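Local atomic coordinates of tetraacyldisaccharide 4'-kinase (Aquifex aeolicus, PDB entry 4EHX), a protein that acts as the 4'-kinase of lipid A biosynthesis, moving the gamma-phosphate of ATP onto a tetraacyldisaccharide 1-phosphate to give lipid IVA. Residues A[38-44]-A[148-154]; A[138-142]-A[170-174]; A[177-183]-A[195-200]. One frame throughout, in Å; residues are numbered along the deposited sequence.

Contact 1 of 3, residues A[38-44]-A[148-154]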
loop_
_atom_site.group_PDB
_atom_site.type_symbol
_atom_site.label_atom_id
_atom_site.label_comp_id
_atom_site.label_asym_id
_atom_site.label_seq_id
_atom_site.Cartn_x
_atom_site.Cartn_y
_atom_site.Cartn_z
ATOM N N VAL A 38 -6.062 16.712 2.049
ATOM C CA VAL A 38 -6.173 15.268 2.031
ATOM C C VAL A 38 -5.840 14.773 0.627
ATOM O O VAL A 38 -6.450 15.189 -0.367
ATOM C CB VAL A 38 -7.605 14.809 2.398
ATOM C CG1 VAL A 38 -7.720 13.291 2.278
ATOM C CG2 VAL A 38 -7.949 15.277 3.820
ATOM N N ILE A 39 -4.851 13.894 0.554
ATOM C CA ILE A 39 -4.495 13.250 -0.691
ATOM C C ILE A 39 -4.879 11.788 -0.540
ATOM O O ILE A 39 -4.515 11.161 0.440
ATOM C CB ILE A 39 -2.989 13.323 -0.930
ATOM C CG1 ILE A 39 -2.519 14.787 -0.948
ATOM C CG2 ILE A 39 -2.615 12.596 -2.242
ATOM C CD1 ILE A 39 -0.980 14.943 -0.830
ATOM N N SER A 40 -5.612 11.236 -1.499
ATOM C CA SER A 40 -5.946 9.826 -1.426
ATOM C C SER A 40 -5.087 9.039 -2.399
ATOM O O SER A 40 -4.860 9.465 -3.528
ATOM C CB SER A 40 -7.433 9.592 -1.734
ATOM O OG SER A 40 -7.733 8.208 -1.666
ATOM N N VAL A 41 -4.600 7.891 -1.941
ATOM C CA VAL A 41 -3.951 6.921 -2.806
ATOM C C VAL A 41 -4.835 5.695 -2.830
ATOM O O VAL A 41 -5.256 5.187 -1.781
ATOM C CB VAL A 41 -2.517 6.558 -2.311
ATOM C CG1 VAL A 41 -1.897 5.480 -3.237
ATOM C CG2 VAL A 41 -1.658 7.819 -2.277
ATOM N N GLY A 42 -5.147 5.210 -4.025
ATOM C CA GLY A 42 -6.018 4.065 -4.111
ATOM C C GLY A 42 -5.895 3.311 -5.417
ATOM O O GLY A 42 -5.118 3.671 -6.311
ATOM N N ASN A 43 -6.668 2.249 -5.527
ATOM C CA ASN A 43 -6.732 1.520 -6.783
ATOM C C ASN A 43 -8.093 0.850 -6.954
ATOM O O ASN A 43 -8.987 0.984 -6.101
ATOM C CB ASN A 43 -5.575 0.539 -6.916
ATOM C CG ASN A 43 -5.837 -0.752 -6.206
ATOM O OD1 ASN A 43 -6.369 -0.757 -5.098
ATOM N ND2 ASN A 43 -5.488 -1.863 -6.844
ATOM N N LEU A 44 -8.264 0.161 -8.070
ATOM C CA LEU A 44 -9.568 -0.385 -8.415
ATOM C C LEU A 44 -9.674 -1.862 -8.081
ATOM O O LEU A 44 -10.767 -2.403 -8.021
ATOM C CB LEU A 44 -9.854 -0.185 -9.911
ATOM C CG LEU A 44 -10.132 1.237 -10.379
ATOM C CD1 LEU A 44 -10.534 1.229 -11.840
ATOM C CD2 LEU A 44 -11.233 1.846 -9.537
ATOM N N ARG A 148 -11.385 14.338 -0.641
ATOM C CA ARG A 148 -9.942 14.449 -0.874
ATOM C C ARG A 148 -9.661 15.561 -1.877
ATOM O O ARG A 148 -10.389 15.738 -2.847
ATOM C CB ARG A 148 -9.291 13.101 -1.280
ATOM C CG ARG A 148 -9.616 12.548 -2.676
ATOM C CD ARG A 148 -11.097 12.149 -2.865
ATOM N NE ARG A 148 -11.596 11.385 -1.705
ATOM C CZ ARG A 148 -11.388 10.089 -1.497
ATOM N NH1 ARG A 148 -10.738 9.357 -2.392
ATOM N NH2 ARG A 148 -11.868 9.506 -0.400
ATOM N N ASP A 149 -8.601 16.315 -1.620
ATOM C CA ASP A 149 -8.197 17.422 -2.482
ATOM C C ASP A 149 -7.404 16.959 -3.706
ATOM O O ASP A 149 -7.324 17.663 -4.720
ATOM C CB ASP A 149 -7.382 18.409 -1.656
ATOM C CG ASP A 149 -8.165 18.922 -0.466
ATOM O OD1 ASP A 149 -9.076 19.772 -0.670
ATOM O OD2 ASP A 149 -7.896 18.460 0.665
ATOM N N LEU A 150 -6.823 15.770 -3.603
ATOM C CA LEU A 150 -6.110 15.172 -4.717
ATOM C C LEU A 150 -6.359 13.675 -4.686
ATOM O O LEU A 150 -5.896 12.974 -3.773
ATOM C CB LEU A 150 -4.606 15.469 -4.624
ATOM C CG LEU A 150 -3.708 14.904 -5.743
ATOM C CD1 LEU A 150 -4.183 15.351 -7.126
ATOM C CD2 LEU A 150 -2.254 15.310 -5.538
ATOM N N ASN A 151 -7.091 13.195 -5.689
ATOM C CA ASN A 151 -7.548 11.813 -5.737
ATOM C C ASN A 151 -6.664 11.038 -6.694
ATOM O O ASN A 151 -6.829 11.138 -7.908
ATOM C CB ASN A 151 -9.011 11.768 -6.211
ATOM C CG ASN A 151 -9.714 10.514 -5.767
ATOM O OD1 ASN A 151 -9.260 9.835 -4.852
ATOM N ND2 ASN A 151 -10.831 10.194 -6.408
ATOM N N ILE A 152 -5.713 10.288 -6.152
ATOM C CA ILE A 152 -4.733 9.592 -6.977
ATOM C C ILE A 152 -5.122 8.132 -7.136
ATOM O O ILE A 152 -5.303 7.414 -6.150
ATOM C CB ILE A 152 -3.332 9.672 -6.377
ATOM C CG1 ILE A 152 -2.925 11.140 -6.187
ATOM C CG2 ILE A 152 -2.330 8.942 -7.304
ATOM C CD1 ILE A 152 -1.521 11.325 -5.506
ATOM N N LEU A 153 -5.265 7.698 -8.382
ATOM C CA LEU A 153 -5.663 6.327 -8.660
ATOM C C LEU A 153 -4.536 5.595 -9.347
ATOM O O LEU A 153 -4.026 6.046 -10.378
ATOM C CB LEU A 153 -6.885 6.302 -9.582
ATOM C CG LEU A 153 -7.357 4.894 -9.977
ATOM C CD1 LEU A 153 -7.921 4.153 -8.774
ATOM C CD2 LEU A 153 -8.405 4.954 -11.132
ATOM N N LEU A 154 -4.162 4.453 -8.789
ATOM C CA LEU A 154 -3.145 3.599 -9.409
ATOM C C LEU A 154 -3.839 2.578 -10.276
ATOM O O LEU A 154 -4.840 1.981 -9.857
ATOM C CB LEU A 154 -2.321 2.872 -8.342
ATOM C CG LEU A 154 -1.129 3.645 -7.761
ATOM C CD1 LEU A 154 -1.548 4.991 -7.187
ATOM C CD2 LEU A 154 -0.455 2.789 -6.680
HETATM O O HOH W 1 -7.420 7.623 -4.384
HETATM O O HOH W 2 -6.534 0.032 -10.050
#

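Contact 2 of 3, residues A[138-142]-A[170-174]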
loop_
_atom_site.group_PDB
_atom_site.type_symbol
_atom_site.label_atom_id
_atom_site.label_comp_id
_atom_site.label_asym_id
_atom_site.label_seq_id
_atom_site.Cartn_x
_atom_site.Cartn_y
_atom_site.Cartn_z
ATOM N N ASP A 138 -4.250 5.891 2.728
ATOM C CA ASP A 138 -3.736 4.741 2.025
ATOM C C ASP A 138 -4.980 3.900 1.705
ATOM O O ASP A 138 -5.793 3.575 2.574
ATOM C CB ASP A 138 -2.632 4.003 2.792
ATOM C CG ASP A 138 -3.157 3.209 3.945
ATOM O OD1 ASP A 138 -4.283 3.501 4.367
ATOM O OD2 ASP A 138 -2.443 2.306 4.440
ATOM N N ASP A 139 -5.153 3.601 0.445
ATOM C CA ASP A 139 -6.308 2.845 0.035
ATOM C C ASP A 139 -7.619 3.603 0.288
ATOM O O ASP A 139 -8.531 3.111 0.955
ATOM C CB ASP A 139 -6.315 1.471 0.711
ATOM C CG ASP A 139 -7.156 0.485 -0.055
ATOM O OD1 ASP A 139 -7.248 0.676 -1.285
ATOM O OD2 ASP A 139 -7.742 -0.438 0.547
ATOM N N GLY A 140 -7.718 4.801 -0.275
ATOM C CA GLY A 140 -8.849 5.652 0.018
ATOM C C GLY A 140 -9.757 5.940 -1.162
ATOM O O GLY A 140 -10.699 6.719 -1.015
ATOM N N PHE A 141 -9.508 5.327 -2.321
ATOM C CA PHE A 141 -10.329 5.641 -3.520
ATOM C C PHE A 141 -11.841 5.384 -3.344
ATOM O O PHE A 141 -12.681 6.164 -3.811
ATOM C CB PHE A 141 -9.820 4.887 -4.766
ATOM C CG PHE A 141 -10.377 5.407 -6.070
ATOM C CD1 PHE A 141 -9.927 6.611 -6.612
ATOM C CD2 PHE A 141 -11.326 4.682 -6.773
ATOM C CE1 PHE A 141 -10.442 7.088 -7.834
ATOM C CE2 PHE A 141 -11.833 5.137 -7.998
ATOM C CZ PHE A 141 -11.393 6.344 -8.522
ATOM N N GLN A 142 -12.184 4.291 -2.677
ATOM C CA GLN A 142 -13.587 3.942 -2.433
ATOM C C GLN A 142 -14.223 4.675 -1.236
ATOM O O GLN A 142 -15.447 4.629 -1.050
ATOM C CB GLN A 142 -13.710 2.429 -2.206
ATOM C CG GLN A 142 -13.529 1.581 -3.471
ATOM C CD GLN A 142 -12.076 1.470 -3.911
ATOM O OE1 GLN A 142 -11.168 1.329 -3.085
ATOM N NE2 GLN A 142 -11.852 1.527 -5.213
ATOM N N LEU A 170 -11.756 -6.618 -9.851
ATOM C CA LEU A 170 -12.128 -5.211 -9.722
ATOM C C LEU A 170 -13.092 -4.973 -8.555
ATOM O O LEU A 170 -14.101 -5.677 -8.400
ATOM C CB LEU A 170 -12.718 -4.678 -11.033
ATOM C CG LEU A 170 -11.760 -4.617 -12.225
ATOM C CD1 LEU A 170 -12.480 -4.075 -13.457
ATOM C CD2 LEU A 170 -10.542 -3.765 -11.882
ATOM N N ARG A 171 -12.782 -3.978 -7.730
ATOM C CA ARG A 171 -13.680 -3.586 -6.647
ATOM C C ARG A 171 -14.789 -2.678 -7.170
ATOM O O ARG A 171 -15.850 -2.577 -6.555
ATOM C CB ARG A 171 -12.904 -2.883 -5.517
ATOM C CG ARG A 171 -12.083 -3.849 -4.664
ATOM C CD ARG A 171 -11.468 -3.165 -3.444
ATOM N NE ARG A 171 -10.346 -2.306 -3.806
ATOM C CZ ARG A 171 -9.566 -1.689 -2.927
ATOM N NH1 ARG A 171 -9.778 -1.835 -1.623
ATOM N NH2 ARG A 171 -8.569 -0.924 -3.349
ATOM N N GLU A 172 -14.511 -1.995 -8.283
ATOM C CA GLU A 172 -15.461 -1.090 -8.941
ATOM C C GLU A 172 -15.253 -1.165 -10.440
ATOM O O GLU A 172 -14.140 -1.451 -10.896
ATOM C CB GLU A 172 -15.195 0.370 -8.570
ATOM C CG GLU A 172 -15.102 0.684 -7.130
ATOM C CD GLU A 172 -15.044 2.178 -6.912
ATOM O OE1 GLU A 172 -13.953 2.695 -6.579
ATOM O OE2 GLU A 172 -16.094 2.836 -7.096
ATOM N N PRO A 173 -16.305 -0.850 -11.214
ATOM C CA PRO A 173 -16.238 -0.835 -12.678
ATOM C C PRO A 173 -15.211 0.172 -13.146
ATOM O O PRO A 173 -14.992 1.182 -12.477
ATOM C CB PRO A 173 -17.629 -0.354 -13.087
ATOM C CG PRO A 173 -18.512 -0.722 -11.946
ATOM C CD PRO A 173 -17.674 -0.599 -10.717
ATOM N N LEU A 174 -14.596 -0.102 -14.292
ATOM C CA LEU A 174 -13.575 0.780 -14.852
ATOM C C LEU A 174 -14.068 2.206 -15.140
ATOM O O LEU A 174 -13.267 3.133 -15.184
ATOM C CB LEU A 174 -12.975 0.154 -16.116
ATOM C CG LEU A 174 -12.171 -1.143 -15.964
ATOM C CD1 LEU A 174 -11.808 -1.717 -17.339
ATOM C CD2 LEU A 174 -10.913 -0.924 -15.118
#

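Contact 3 of 3, residues A[177-183]-A[195-200]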
loop_
_atom_site.group_PDB
_atom_site.type_symbol
_atom_site.label_atom_id
_atom_site.label_comp_id
_atom_site.label_asym_id
_atom_site.label_seq_id
_atom_site.Cartn_x
_atom_site.Cartn_y
_atom_site.Cartn_z
ATOM N N ILE A 177 -12.834 5.217 -13.083
ATOM C CA ILE A 177 -11.589 5.934 -13.336
ATOM C C ILE A 177 -11.853 7.445 -13.426
ATOM O O ILE A 177 -11.001 8.259 -13.074
ATOM C CB ILE A 177 -10.893 5.402 -14.611
ATOM C CG1 ILE A 177 -10.264 4.039 -14.308
ATOM C CG2 ILE A 177 -9.817 6.384 -15.113
ATOM C CD1 ILE A 177 -9.810 3.270 -15.547
ATOM N N ARG A 178 -13.052 7.819 -13.864
ATOM C CA ARG A 178 -13.412 9.234 -13.954
ATOM C C ARG A 178 -13.272 10.030 -12.644
ATOM O O ARG A 178 -13.123 11.255 -12.678
ATOM C CB ARG A 178 -14.831 9.404 -14.526
ATOM C CG ARG A 178 -15.959 8.946 -13.603
ATOM C CD ARG A 178 -17.290 8.967 -14.370
ATOM N NE ARG A 178 -18.399 8.441 -13.576
ATOM C CZ ARG A 178 -19.539 7.981 -14.094
ATOM N NH1 ARG A 178 -19.718 7.973 -15.411
ATOM N NH2 ARG A 178 -20.499 7.521 -13.299
ATOM N N ARG A 179 -13.344 9.354 -11.497
ATOM C CA ARG A 179 -13.203 10.051 -10.203
ATOM C C ARG A 179 -11.776 10.515 -9.905
ATOM O O ARG A 179 -11.575 11.383 -9.058
ATOM C CB ARG A 179 -13.692 9.201 -9.028
ATOM C CG ARG A 179 -15.106 8.682 -9.171
ATOM C CD ARG A 179 -15.725 8.410 -7.803
ATOM N NE ARG A 179 -14.958 7.498 -6.932
ATOM C CZ ARG A 179 -15.121 6.172 -6.878
ATOM N NH1 ARG A 179 -15.999 5.561 -7.669
ATOM N NH2 ARG A 179 -14.411 5.447 -6.021
ATOM N N ALA A 180 -10.791 9.937 -10.585
ATOM C CA ALA A 180 -9.397 10.292 -10.344
ATOM C C ALA A 180 -9.058 11.722 -10.752
ATOM O O ALA A 180 -9.526 12.204 -11.774
ATOM C CB ALA A 180 -8.452 9.308 -11.062
ATOM N N ASP A 181 -8.223 12.387 -9.951
ATOM C CA ASP A 181 -7.607 13.639 -10.374
ATOM C C ASP A 181 -6.318 13.368 -11.118
ATOM O O ASP A 181 -5.878 14.169 -11.944
ATOM C CB ASP A 181 -7.293 14.521 -9.171
ATOM C CG ASP A 181 -8.530 14.990 -8.466
ATOM O OD1 ASP A 181 -9.474 15.449 -9.155
ATOM O OD2 ASP A 181 -8.550 14.905 -7.224
ATOM N N ALA A 182 -5.680 12.253 -10.779
ATOM C CA ALA A 182 -4.403 11.890 -11.378
ATOM C C ALA A 182 -4.341 10.375 -11.459
ATOM O O ALA A 182 -4.844 9.678 -10.567
ATOM C CB ALA A 182 -3.233 12.423 -10.540
ATOM N N LEU A 183 -3.744 9.871 -12.533
ATOM C CA LEU A 183 -3.525 8.436 -12.692
ATOM C C LEU A 183 -2.050 8.088 -12.574
ATOM O O LEU A 183 -1.194 8.769 -13.132
ATOM C CB LEU A 183 -4.020 7.951 -14.057
ATOM C CG LEU A 183 -5.525 8.029 -14.305
ATOM C CD1 LEU A 183 -5.851 7.512 -15.692
ATOM C CD2 LEU A 183 -6.267 7.235 -13.259
ATOM N N PHE A 195 -1.973 4.706 -21.244
ATOM C CA PHE A 195 -3.403 4.858 -21.051
ATOM C C PHE A 195 -3.756 6.333 -21.022
ATOM O O PHE A 195 -3.429 7.040 -20.066
ATOM C CB PHE A 195 -3.828 4.180 -19.752
ATOM C CG PHE A 195 -5.311 4.153 -19.541
ATOM C CD1 PHE A 195 -6.147 3.585 -20.485
ATOM C CD2 PHE A 195 -5.869 4.677 -18.387
ATOM C CE1 PHE A 195 -7.517 3.553 -20.289
ATOM C CE2 PHE A 195 -7.235 4.645 -18.182
ATOM C CZ PHE A 195 -8.061 4.081 -19.133
ATOM N N PHE A 196 -4.421 6.793 -22.076
ATOM C CA PHE A 196 -4.765 8.204 -22.196
ATOM C C PHE A 196 -6.212 8.491 -21.812
ATOM O O PHE A 196 -7.148 7.878 -22.339
ATOM C CB PHE A 196 -4.506 8.719 -23.611
ATOM C CG PHE A 196 -4.879 10.159 -23.795
ATOM C CD1 PHE A 196 -3.983 11.166 -23.473
ATOM C CD2 PHE A 196 -6.133 10.507 -24.268
ATOM C CE1 PHE A 196 -4.325 12.496 -23.631
ATOM C CE2 PHE A 196 -6.483 11.833 -24.428
ATOM C CZ PHE A 196 -5.575 12.830 -24.109
ATOM N N THR A 197 -6.379 9.439 -20.899
ATOM C CA THR A 197 -7.690 9.839 -20.421
ATOM C C THR A 197 -7.851 11.351 -20.470
ATOM O O THR A 197 -8.945 11.870 -20.249
ATOM C CB THR A 197 -7.894 9.416 -18.956
ATOM O OG1 THR A 197 -6.912 10.064 -18.135
ATOM C CG2 THR A 197 -7.769 7.911 -18.805
ATOM N N GLY A 198 -6.758 12.060 -20.727
ATOM C CA GLY A 198 -6.762 13.506 -20.596
ATOM C C GLY A 198 -6.366 13.976 -19.202
ATOM O O GLY A 198 -6.012 15.142 -19.012
ATOM N N LYS A 199 -6.415 13.081 -18.219
ATOM C CA LYS A 199 -5.992 13.433 -16.860
ATOM C C LYS A 199 -4.468 13.416 -16.714
ATOM O O LYS A 199 -3.783 12.683 -17.426
ATOM C CB LYS A 199 -6.591 12.459 -15.841
ATOM C CG LYS A 199 -8.113 12.413 -15.838
ATOM C CD LYS A 199 -8.624 11.290 -14.949
ATOM C CE LYS A 199 -10.146 11.244 -14.913
ATOM N NZ LYS A 199 -10.736 12.466 -14.281
ATOM N N PRO A 200 -3.937 14.201 -15.761
ATOM C CA PRO A 200 -2.508 14.107 -15.440
ATOM C C PRO A 200 -2.159 12.652 -15.154
ATOM O O PRO A 200 -2.800 12.008 -14.323
ATOM C CB PRO A 200 -2.380 14.935 -14.162
ATOM C CG PRO A 200 -3.556 15.878 -14.199
ATOM C CD PRO A 200 -4.659 15.090 -14.836
#

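Contact 1 of 3, residues A[38-44]-A[148-154]
S40 and R148 meet on one face of a parallel strand pair, whereas I39, V41, I152 and L154 line the other. S40 rests its CB 3.4 Å from NH1 of R148; its OG, trans to the main-chain N (chi1 180°), comes obliquely to the guanidinium at too poor an angle for a hydrogen bond. NH1 is engaged elsewhere: it donates to N151 OD1 at 2.9 Å, an acceptor lying in the guanidinium plane although the nitrogen itself stands above the plane of the amide, and also to G140 O. The hydroxyl of S40 instead donates to a water at 2.8 Å from OG, and this water passes its own hydrogens to N151 OD1 and I152 O. Further along, L153 tucks CD1 against N43 CA at 3.5 Å. On the apolar face I39 and I152 run side by side, CG2 of the first 3.7 Å from CD1 of the second, while V41 CG1 slants across L154 CD1 at 4.0 Å; F54 and L58 of helix 51-61 pack on this face at V41, and L58 also on I39. Backbone bonds alternate from S40 N to L154 N, and at the start of strand 38-43, V38 N donates to the anti lone pair of D149 OD2 (2.9 Å). Strand 38-43 leads directly into the predicted ATP-binding loop that starts at S45, the strand-to-P-loop connection of the P-loop NTPase fold.

Contact 2 of 3, residues A[138-142]-A[170-174]
R171 and D139 form an end-on salt bridge in which two guanidinium nitrogens each take one carboxylate oxygen. NH2 donates to OD1 of D139 at 2.9 Å and NH1 to OD2 at 3.3 Å, both onto syn lone pairs, with the two flat groups only 18° from coplanar. The arginine reaches this position through an otherwise extended chain with one bend at chi3 (-74°), and NE, buried here, has no partner in the model. Replacing R171 with an alanine would probably leave the D139 carboxylate without its two-pronged mate and free to turn.

A contact of a polar atom with a flat face is the second kind: OE1 of Q142 sits over the centre of the R171 guanidinium, 3.4 Å from CZ, at an angle too poor for a hydrogen bond.

Side-chain hydrogen bonding continues from the same amide. NE2 of Q142 donates to E172 OE1 at 2.8 Å, meeting the anti side of a carboxylate turned 85° from the amide plane, and also to the backbone O of N43. The other oxygen of E172 is held by R179 and N21.

A ring-edge contact with a charged oxygen completes the set: CD2 of F141 lies 3.3 Å from E172 OE1, which is near the plane of the ring.

The side chain of R171 also lies close to V46 of the predicted ATP-binding loop, and D138 and D139 touch K51 of that loop from the end of strand 134-138. This placement is consistent with the Walker B region of a P-loop kinase, facing the nucleotide site.

Contact 3 of 3, residues A[177-183]-A[195-200]
L183 and I177 approach the ring of F195 differently: CD1 of L183 lies at the ring edge, near its plane, 3.9 Å from CD2, whereas I177 CD1 comes in obliquely, 3.9 Å from CE2. Within the loop, the backbone N of G198 stands over one face of the F196 ring. L183 CD1 also meets T197 CG2 tip to tip at 3.7 Å, and T197 OG1 accepts from K199 N in an ST turn. From this turn K199 extends straight to CE and then bends (chi4 -65°), which brings NZ to two backbone carbonyls. A180 O, 2.8 Å from NZ, receives it nearly head-on; R178 O, at 3.1 Å from NZ, is met from well above the carbonyl plane. The ammonium thus closes the end of the 3-10 turn 177-179, where its charge would probably be favoured by the carbonyls. Farther along the chain, L183 N donates to P200 O at 2.9 Å, and P200 CD rests 3.3 Å from D181 O. That backbone bond starts the pairing of strand 182-186 with strand 201-212, while strand 150-156 flanks strand 182-186 on its other edge, its L153 packed against I177 and A180.

Overall arrangement
Contact 1 is the core element, a parallel strand pair held by regular backbone bonds and apolar packing; the other two are partly buried: contact 2 joins two loops, and contact 3 sets a loop against a 3-10 turn and the start of strand 182-186. Contact 2, beside the predicted nucleotide site, relies on charged and amide groups, whereas contact 3 combines apolar ends, a lysine hydrogen-bonded to two backbone carbonyls and a single strand-type bond. Contacts 1 and 3 share one sheet, L153 N bonding to A182 O, with D181 OD2 to N151 N an added tie. Contact 2 is tied to 38-44 through V41-G140 and L44-R171 backbone bonds, and to 177-183 through R179, which bridges E172 and F141 O.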